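Local coordinates for putative cytoplasmic protein (Salmonella typhimurium LT2, PDB 2Q02), which is of unknown function but binds zinc in a xylose isomerase-like TIM barrel and may act as an isomerase, at residues Leu168-Leu176 and Val223-Leu233; Ala211-Ser219 and Phe244-Trp254. All coordinates share one frame; numbering follows the deposited sequence. Where two conformers were deposited one is given.

In the fold
Strand 166-170 is the sixth of the eight parallel barrel strands, and contact 1 starts on it and on helix 171-176. The chain then runs through helix 180-187 and strand 193-198 before helix 226-235 returns to close contact 1, a loop of 46 residues. Contact 2 begins within that loop, at 211-219. It closes after the eighth strand, 242-244, with the segment 244-254, so the two contacts cross along the chain. Contact 1 ties the sixth strand and its following helix to helix 226-235. Contact 2 ties the loops after the seventh and eighth strands. They meet at the zinc ion, where Arg215 NH2 forms a salt bridge with Asp170 OD2, 3.1 Å away.

Contact 1: Leu168-Leu176 and Val223-Leu233; sequences LLDTFHHHL and VMQNYQQVQRL. With ZN (zinc ion), chain E.
Met224, a selenomethionine, is the main bump on the 223-233 side. It fills the hollow between the rings of Phe172 and His175 on helix 171-176. Its CG sits over one face of the His175 imidazole, 3.8 Å from the ring centroid and 17° off the normal, a CH-pi contact. The extended chain then carries CE on to Phe172, where it reaches CD2 at 3.4 Å. The selenium lies oblique to both rings, and its approach to Phe172 is a Met-aromatic contact. The His175 ring is brought against Met224 by its first torsion, with CG anti to the backbone N (chi1 -176°). Buried His175 ND1 has no polar partner in the model.

Gln229 fills the next hollow, between Thr171 and His174. Its NE2 donates to Thr171 O at 3.2 Å in a nearly straight bond (174°), and also to Met224 O, with both acceptors in its amide plane. This fixes the amide rotation. OE1 is then turned to His174, 3.3 Å from CD2, and the two side chains run alongside in opposite directions. Thr171 OG1 donates to Asn226 OD1 at 2.7 Å. Asn226 ND2 is held in turn by Asp222.

Farther along, Leu169 and Leu233 meet tip to tip, CD1 to CD2 at 4.0 Å. Arg232 turns its guanidinium edge to His174, and its NH1 forms a salt bridge with Glu181.

Asp170 ends the strand and N-caps helix 171-176, OD1 weakly accepting from Phe172 N, while OD2 binds zinc. Helix packing behind a metal ligand at a strand's C-terminal end fits the xylose isomerase-like TIM barrel.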
# COMPACT_ATOMS: atom_id res chain seq x y z
N LEU A 168 3.41 6.68 0.37
CA LEU A 168 2.52 5.73 -0.26
C LEU A 168 1.12 6.38 -0.35
O LEU A 168 0.44 6.60 0.67
CB LEU A 168 2.48 4.45 0.57
CG LEU A 168 1.94 3.23 -0.13
CD1 LEU A 168 2.05 2.01 0.81
CD2 LEU A 168 0.48 3.45 -0.65
N LEU A 169 0.72 6.71 -1.57
CA LEU A 169 -0.55 7.36 -1.79
C LEU A 169 -1.63 6.28 -1.97
O LEU A 169 -1.63 5.51 -2.93
CB LEU A 169 -0.45 8.29 -3.01
CG LEU A 169 -1.48 9.41 -3.17
CD1 LEU A 169 -1.13 10.17 -4.43
CD2 LEU A 169 -2.92 8.91 -3.23
N ASP A 170 -2.57 6.24 -1.05
CA ASP A 170 -3.67 5.31 -1.11
C ASP A 170 -4.97 6.07 -1.44
O ASP A 170 -5.37 6.98 -0.70
CB ASP A 170 -3.72 4.62 0.24
CG ASP A 170 -4.69 3.51 0.27
OD1 ASP A 170 -5.85 3.74 -0.10
OD2 ASP A 170 -4.28 2.41 0.69
N THR A 171 -5.62 5.74 -2.56
CA THR A 171 -6.76 6.54 -3.05
C THR A 171 -7.92 6.61 -2.04
O THR A 171 -8.63 7.61 -1.99
CB THR A 171 -7.33 6.02 -4.36
OG1 THR A 171 -7.70 4.65 -4.20
CG2 THR A 171 -6.31 6.18 -5.50
N PHE A 172 -8.11 5.55 -1.26
CA PHE A 172 -9.10 5.55 -0.19
C PHE A 172 -8.74 6.57 0.89
O PHE A 172 -9.61 7.33 1.37
CB PHE A 172 -9.20 4.16 0.43
CG PHE A 172 -10.02 4.10 1.70
CD1 PHE A 172 -9.43 4.30 2.94
CD2 PHE A 172 -11.38 3.80 1.65
CE1 PHE A 172 -10.20 4.20 4.12
CE2 PHE A 172 -12.15 3.70 2.81
CZ PHE A 172 -11.56 3.89 4.04
N HIS A 173 -7.48 6.56 1.28
CA HIS A 173 -7.03 7.45 2.35
C HIS A 173 -7.02 8.91 1.90
O HIS A 173 -7.35 9.80 2.69
CB HIS A 173 -5.72 6.98 2.99
CG HIS A 173 -5.87 5.69 3.73
ND1 HIS A 173 -6.69 5.57 4.84
CD2 HIS A 173 -5.36 4.46 3.51
CE1 HIS A 173 -6.65 4.32 5.28
NE2 HIS A 173 -5.85 3.63 4.49
N HIS A 174 -6.69 9.14 0.63
CA HIS A 174 -6.87 10.46 0.03
C HIS A 174 -8.35 10.90 0.08
O HIS A 174 -8.68 12.05 0.41
CB HIS A 174 -6.38 10.45 -1.43
CG HIS A 174 -6.61 11.73 -2.18
ND1 HIS A 174 -5.67 12.74 -2.24
CD2 HIS A 174 -7.67 12.17 -2.90
CE1 HIS A 174 -6.15 13.74 -2.95
NE2 HIS A 174 -7.36 13.43 -3.37
N HIS A 175 -9.25 9.98 -0.27
CA HIS A 175 -10.66 10.29 -0.32
C HIS A 175 -11.20 10.68 1.04
O HIS A 175 -12.01 11.60 1.14
CB HIS A 175 -11.45 9.10 -0.88
CG HIS A 175 -12.91 9.36 -1.06
ND1 HIS A 175 -13.87 8.72 -0.30
CD2 HIS A 175 -13.58 10.16 -1.92
CE1 HIS A 175 -15.07 9.12 -0.70
NE2 HIS A 175 -14.92 10.00 -1.67
N LEU A 176 -10.75 9.98 2.08
CA LEU A 176 -11.21 10.26 3.47
C LEU A 176 -10.63 11.54 4.06
O LEU A 176 -11.26 12.16 4.91
CB LEU A 176 -10.92 9.10 4.43
CG LEU A 176 -12.07 8.14 4.63
CD1 LEU A 176 -12.29 7.28 3.39
CD2 LEU A 176 -11.75 7.28 5.83
N VAL A 223 -17.17 5.36 -5.71
CA VAL A 223 -17.52 6.66 -5.14
C VAL A 223 -16.29 7.59 -4.99
O VAL A 223 -16.44 8.81 -4.83
CB VAL A 223 -18.27 6.44 -3.77
CG1 VAL A 223 -18.11 7.61 -2.80
CG2 VAL A 223 -19.76 6.13 -4.02
N MSE A 224 -15.09 7.04 -5.08
CA MSE A 224 -13.91 7.78 -4.65
C MSE A 224 -13.12 8.48 -5.76
O MSE A 224 -12.12 9.15 -5.45
CB MSE A 224 -13.00 6.85 -3.86
CG MSE A 224 -13.75 6.10 -2.81
SE MSE A 224 -12.59 5.48 -1.46
CE MSE A 224 -13.86 5.38 -0.14
N GLN A 225 -13.55 8.34 -7.01
CA GLN A 225 -12.90 8.98 -8.15
C GLN A 225 -11.49 8.44 -8.41
O GLN A 225 -10.56 9.20 -8.66
CB GLN A 225 -12.87 10.52 -7.99
CG GLN A 225 -14.22 11.18 -8.27
CD GLN A 225 -14.10 12.69 -8.47
OE1 GLN A 225 -13.88 13.17 -9.58
NE2 GLN A 225 -14.27 13.44 -7.38
N ASN A 226 -11.33 7.12 -8.37
CA ASN A 226 -10.02 6.53 -8.67
C ASN A 226 -9.54 6.87 -10.09
O ASN A 226 -8.40 7.25 -10.25
CB ASN A 226 -10.02 5.01 -8.47
CG ASN A 226 -9.96 4.62 -7.01
OD1 ASN A 226 -8.93 4.16 -6.51
ND2 ASN A 226 -11.07 4.80 -6.32
N TYR A 227 -10.42 6.75 -11.10
CA TYR A 227 -10.06 7.03 -12.49
C TYR A 227 -9.47 8.42 -12.56
O TYR A 227 -8.42 8.61 -13.18
CB TYR A 227 -11.27 6.94 -13.45
CG TYR A 227 -10.91 7.05 -14.95
CD1 TYR A 227 -10.53 5.93 -15.68
CD2 TYR A 227 -10.94 8.28 -15.62
CE1 TYR A 227 -10.20 6.01 -17.04
CE2 TYR A 227 -10.61 8.38 -16.99
CZ TYR A 227 -10.23 7.24 -17.70
OH TYR A 227 -9.89 7.31 -19.05
N GLN A 228 -10.13 9.37 -11.91
CA GLN A 228 -9.70 10.76 -11.93
C GLN A 228 -8.46 11.01 -11.07
O GLN A 228 -7.62 11.82 -11.43
CB GLN A 228 -10.83 11.70 -11.49
CG GLN A 228 -11.98 11.78 -12.49
CD GLN A 228 -13.19 10.91 -12.12
OE1 GLN A 228 -13.07 9.88 -11.45
NE2 GLN A 228 -14.36 11.34 -12.57
N GLN A 229 -8.34 10.31 -9.95
CA GLN A 229 -7.13 10.42 -9.13
C GLN A 229 -5.92 9.87 -9.89
O GLN A 229 -4.84 10.43 -9.81
CB GLN A 229 -7.25 9.69 -7.80
CG GLN A 229 -8.07 10.39 -6.74
CD GLN A 229 -7.88 9.73 -5.37
OE1 GLN A 229 -6.74 9.64 -4.88
NE2 GLN A 229 -8.97 9.26 -4.76
N VAL A 230 -6.12 8.78 -10.63
CA VAL A 230 -5.06 8.14 -11.40
C VAL A 230 -4.70 8.98 -12.60
O VAL A 230 -3.53 9.07 -12.95
CB VAL A 230 -5.47 6.73 -11.91
CG1 VAL A 230 -4.49 6.24 -13.00
CG2 VAL A 230 -5.52 5.73 -10.77
N GLN A 231 -5.73 9.56 -13.25
CA GLN A 231 -5.54 10.41 -14.43
C GLN A 231 -4.74 11.65 -14.07
O GLN A 231 -3.90 12.12 -14.86
CB GLN A 231 -6.90 10.79 -15.06
CG GLN A 231 -6.79 11.40 -16.46
N ARG A 232 -4.97 12.17 -12.87
CA ARG A 232 -4.22 13.32 -12.42
C ARG A 232 -2.74 12.98 -12.23
O ARG A 232 -1.85 13.74 -12.69
CB ARG A 232 -4.81 13.84 -11.12
CG ARG A 232 -4.04 15.03 -10.58
CD ARG A 232 -4.81 15.72 -9.48
NE ARG A 232 -5.15 14.84 -8.34
CZ ARG A 232 -5.99 15.20 -7.37
NH1 ARG A 232 -6.57 16.41 -7.42
NH2 ARG A 232 -6.27 14.37 -6.37
N LEU A 233 -2.48 11.86 -11.55
CA LEU A 233 -1.12 11.39 -11.32
C LEU A 233 -0.39 11.22 -12.64
O LEU A 233 0.77 11.65 -12.78
CB LEU A 233 -1.12 10.07 -10.53
CG LEU A 233 -1.50 10.20 -9.05
CD1 LEU A 233 -1.71 8.85 -8.36
CD2 LEU A 233 -0.45 10.99 -8.31
ZN ZN E . -2.91 1.20 1.38

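Contact 2: Ala211-Ser219 and Phe244-Trp254. With ZN (zinc ion), chain E.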
# COMPACT_ATOMS: atom_id res chain seq x y z
N ALA A 211 -14.95 2.83 6.32
CA ALA A 211 -13.86 2.01 6.89
C ALA A 211 -13.33 1.03 5.83
O ALA A 211 -13.91 0.90 4.75
CB ALA A 211 -14.33 1.24 8.13
N ASP A 212 -12.22 0.37 6.13
CA ASP A 212 -11.59 -0.57 5.20
C ASP A 212 -12.52 -1.70 4.72
O ASP A 212 -12.37 -2.18 3.59
CB ASP A 212 -10.33 -1.18 5.81
CG ASP A 212 -9.21 -0.17 5.97
OD1 ASP A 212 -9.18 0.83 5.24
OD2 ASP A 212 -8.34 -0.36 6.83
N GLU A 213 -13.48 -2.09 5.54
CA GLU A 213 -14.46 -3.13 5.17
C GLU A 213 -15.28 -2.82 3.87
O GLU A 213 -15.81 -3.73 3.25
CB GLU A 213 -15.40 -3.40 6.37
CG GLU A 213 -16.66 -4.21 6.09
CD GLU A 213 -16.39 -5.57 5.47
OE1 GLU A 213 -15.28 -6.10 5.67
OE2 GLU A 213 -17.31 -6.12 4.78
N GLN A 214 -15.37 -1.55 3.50
CA GLN A 214 -16.10 -1.14 2.28
C GLN A 214 -15.21 -1.16 1.04
O GLN A 214 -15.69 -0.91 -0.06
CB GLN A 214 -16.67 0.27 2.44
CG GLN A 214 -17.89 0.39 3.35
CD GLN A 214 -17.54 0.36 4.84
OE1 GLN A 214 -16.82 1.21 5.34
NE2 GLN A 214 -18.06 -0.62 5.53
N ARG A 215 -13.93 -1.45 1.21
CA ARG A 215 -12.99 -1.32 0.12
C ARG A 215 -12.98 -2.59 -0.71
O ARG A 215 -12.50 -3.64 -0.26
CB ARG A 215 -11.58 -0.98 0.63
CG ARG A 215 -11.47 0.42 1.19
CD ARG A 215 -10.18 0.61 1.90
NE ARG A 215 -9.06 0.54 0.99
CZ ARG A 215 -7.78 0.71 1.34
NH1 ARG A 215 -7.45 0.97 2.61
NH2 ARG A 215 -6.84 0.61 0.41
N ILE A 216 -13.53 -2.47 -1.92
CA ILE A 216 -13.57 -3.56 -2.88
C ILE A 216 -12.68 -3.21 -4.10
O ILE A 216 -11.62 -2.64 -3.94
CB ILE A 216 -15.03 -3.93 -3.24
CG1 ILE A 216 -15.78 -2.77 -3.91
CG2 ILE A 216 -15.74 -4.34 -1.98
CD1 ILE A 216 -17.25 -3.09 -4.22
N MSE A 217 -13.09 -3.57 -5.30
CA MSE A 217 -12.32 -3.27 -6.49
C MSE A 217 -13.02 -2.18 -7.33
O MSE A 217 -14.06 -1.63 -6.93
CB MSE A 217 -12.03 -4.57 -7.24
CG MSE A 217 -11.02 -5.44 -6.50
SE MSE A 217 -9.13 -4.76 -6.67
CE MSE A 217 -8.82 -5.42 -8.47
N LEU A 218 -12.42 -1.84 -8.47
CA LEU A 218 -12.86 -0.67 -9.25
C LEU A 218 -14.06 -1.02 -10.11
O LEU A 218 -14.04 -2.00 -10.82
CB LEU A 218 -11.71 -0.12 -10.10
CG LEU A 218 -10.49 0.33 -9.28
CD1 LEU A 218 -9.40 0.99 -10.17
CD2 LEU A 218 -10.89 1.26 -8.15
N SER A 219 -15.11 -0.22 -10.00
CA SER A 219 -16.25 -0.35 -10.91
C SER A 219 -16.68 1.04 -11.38
O SER A 219 -16.08 2.05 -10.98
CB SER A 219 -17.41 -1.08 -10.22
OG SER A 219 -18.17 -0.20 -9.40
N PHE A 244 -3.25 -2.86 -6.46
CA PHE A 244 -4.64 -3.03 -6.08
C PHE A 244 -4.70 -3.61 -4.66
O PHE A 244 -4.10 -4.66 -4.41
CB PHE A 244 -5.37 -3.93 -7.09
CG PHE A 244 -5.61 -3.27 -8.42
CD1 PHE A 244 -6.57 -2.28 -8.55
CD2 PHE A 244 -4.85 -3.62 -9.54
CE1 PHE A 244 -6.78 -1.65 -9.78
CE2 PHE A 244 -5.08 -3.01 -10.79
CZ PHE A 244 -6.04 -2.02 -10.90
N GLU A 245 -5.40 -2.90 -3.76
CA GLU A 245 -5.44 -3.26 -2.33
C GLU A 245 -6.88 -3.16 -1.75
O GLU A 245 -7.20 -2.26 -0.99
CB GLU A 245 -4.45 -2.40 -1.50
CG GLU A 245 -4.32 -2.82 -0.02
CD GLU A 245 -3.66 -1.77 0.88
OE1 GLU A 245 -3.94 -0.56 0.72
OE2 GLU A 245 -2.87 -2.14 1.77
N PRO A 246 -7.75 -4.09 -2.13
CA PRO A 246 -9.03 -4.21 -1.45
C PRO A 246 -8.91 -4.86 -0.05
O PRO A 246 -7.94 -5.58 0.22
CB PRO A 246 -9.82 -5.09 -2.40
CG PRO A 246 -8.82 -5.95 -3.01
CD PRO A 246 -7.63 -5.08 -3.22
N PHE A 247 -9.89 -4.59 0.83
CA PHE A 247 -9.91 -5.11 2.22
C PHE A 247 -11.20 -5.85 2.64
O PHE A 247 -11.21 -6.55 3.66
CB PHE A 247 -9.75 -3.94 3.20
CG PHE A 247 -8.36 -3.59 3.50
CD1 PHE A 247 -7.68 -4.24 4.53
CD2 PHE A 247 -7.72 -2.58 2.79
CE1 PHE A 247 -6.36 -3.91 4.83
CE2 PHE A 247 -6.41 -2.23 3.08
CZ PHE A 247 -5.73 -2.90 4.11
N SER A 248 -12.29 -5.65 1.91
CA SER A 248 -13.60 -6.17 2.32
C SER A 248 -13.61 -7.67 2.63
O SER A 248 -12.89 -8.45 2.02
CB SER A 248 -14.63 -5.89 1.22
OG SER A 248 -15.82 -6.59 1.48
N SER A 249 -14.47 -8.07 3.55
CA SER A 249 -14.71 -9.49 3.84
C SER A 249 -15.44 -10.17 2.69
O SER A 249 -15.47 -11.40 2.61
CB SER A 249 -15.52 -9.65 5.13
OG SER A 249 -16.83 -9.13 4.98
N GLN A 250 -16.06 -9.38 1.81
CA GLN A 250 -16.67 -9.93 0.58
C GLN A 250 -15.62 -10.68 -0.27
O GLN A 250 -15.95 -11.57 -1.04
CB GLN A 250 -17.25 -8.81 -0.31
CG GLN A 250 -18.55 -8.11 0.14
CD GLN A 250 -18.91 -6.93 -0.80
OE1 GLN A 250 -19.13 -7.11 -2.01
NE2 GLN A 250 -18.93 -5.71 -0.24
N LEU A 251 -14.35 -10.29 -0.13
CA LEU A 251 -13.25 -10.92 -0.85
C LEU A 251 -13.13 -12.42 -0.58
O LEU A 251 -12.87 -13.19 -1.52
CB LEU A 251 -11.92 -10.27 -0.50
CG LEU A 251 -11.71 -8.82 -0.96
CD1 LEU A 251 -10.49 -8.25 -0.26
CD2 LEU A 251 -11.54 -8.72 -2.47
N ALA A 252 -13.30 -12.82 0.68
CA ALA A 252 -13.17 -14.23 1.07
C ALA A 252 -14.08 -15.18 0.30
O ALA A 252 -13.79 -16.35 0.19
CB ALA A 252 -13.42 -14.39 2.56
N SER A 253 -15.19 -14.66 -0.22
CA SER A 253 -16.16 -15.47 -0.97
C SER A 253 -15.83 -15.64 -2.46
O SER A 253 -16.56 -16.32 -3.19
CB SER A 253 -17.56 -14.87 -0.82
OG SER A 253 -17.62 -13.55 -1.36
N TRP A 254 -14.73 -15.03 -2.91
CA TRP A 254 -14.32 -15.03 -4.33
C TRP A 254 -13.48 -16.26 -4.72
O TRP A 254 -12.47 -16.56 -4.07
CB TRP A 254 -13.47 -13.78 -4.63
CG TRP A 254 -14.17 -12.45 -4.54
CD1 TRP A 254 -15.43 -12.20 -4.08
CD2 TRP A 254 -13.63 -11.18 -4.91
NE1 TRP A 254 -15.71 -10.86 -4.15
CE2 TRP A 254 -14.62 -10.21 -4.66
CE3 TRP A 254 -12.40 -10.77 -5.45
CZ2 TRP A 254 -14.42 -8.86 -4.92
CZ3 TRP A 254 -12.20 -9.42 -5.70
CH2 TRP A 254 -13.21 -8.48 -5.44
ZN ZN E . -2.91 1.20 1.38
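Met217, a selenomethionine, packs among Phe244, Pro246 and Trp254. Its chain bends at chi2 (-76°) and again at chi3, which folds CE back against the Phe244 ring in an off-centre CH-pi contact, 4.3 Å from the centroid. The selenium rests 3.8 Å from Pro246 CD and lies oblique to the Phe244 ring, a Met-aromatic contact. CG meets the edge of the Trp254 indole near its plane. Leu218 CD1 comes in at the edge of the Phe244 ring, 3.7 Å from CE1.

Arg215 O accepts from Phe247 N and Ser248 N, which reach it from opposite faces of the carbonyl plane. These bonds link the loops that follow the seventh and eighth strands of the TIM barrel, where the zinc site lies. Glu245 OE1 binds the zinc at 2.1 Å, alongside Glu139, Asp170 and His197.

Arg215 NH2 meets the same OE1 at 3.1 Å from above the carboxylate plane, in a salt bridge. Glu245 OE2 pairs with Arg39. Phe247 CD2 lies over the centre of the Arg215 guanidinium, and NH1 bonds Asp212 OD1 nearly in the guanidinium plane. NE bonds Ser199 and NH2 also reaches Asp170, so the guanidinium's rotation is probably fixed beside the metal.

At the outer edge, Glu213 OE1 takes Ser249 N at 3.0 Å, on the syn side but somewhat out of the carboxylate plane. Ser248 OG accepts from Gln250 N in an ST turn.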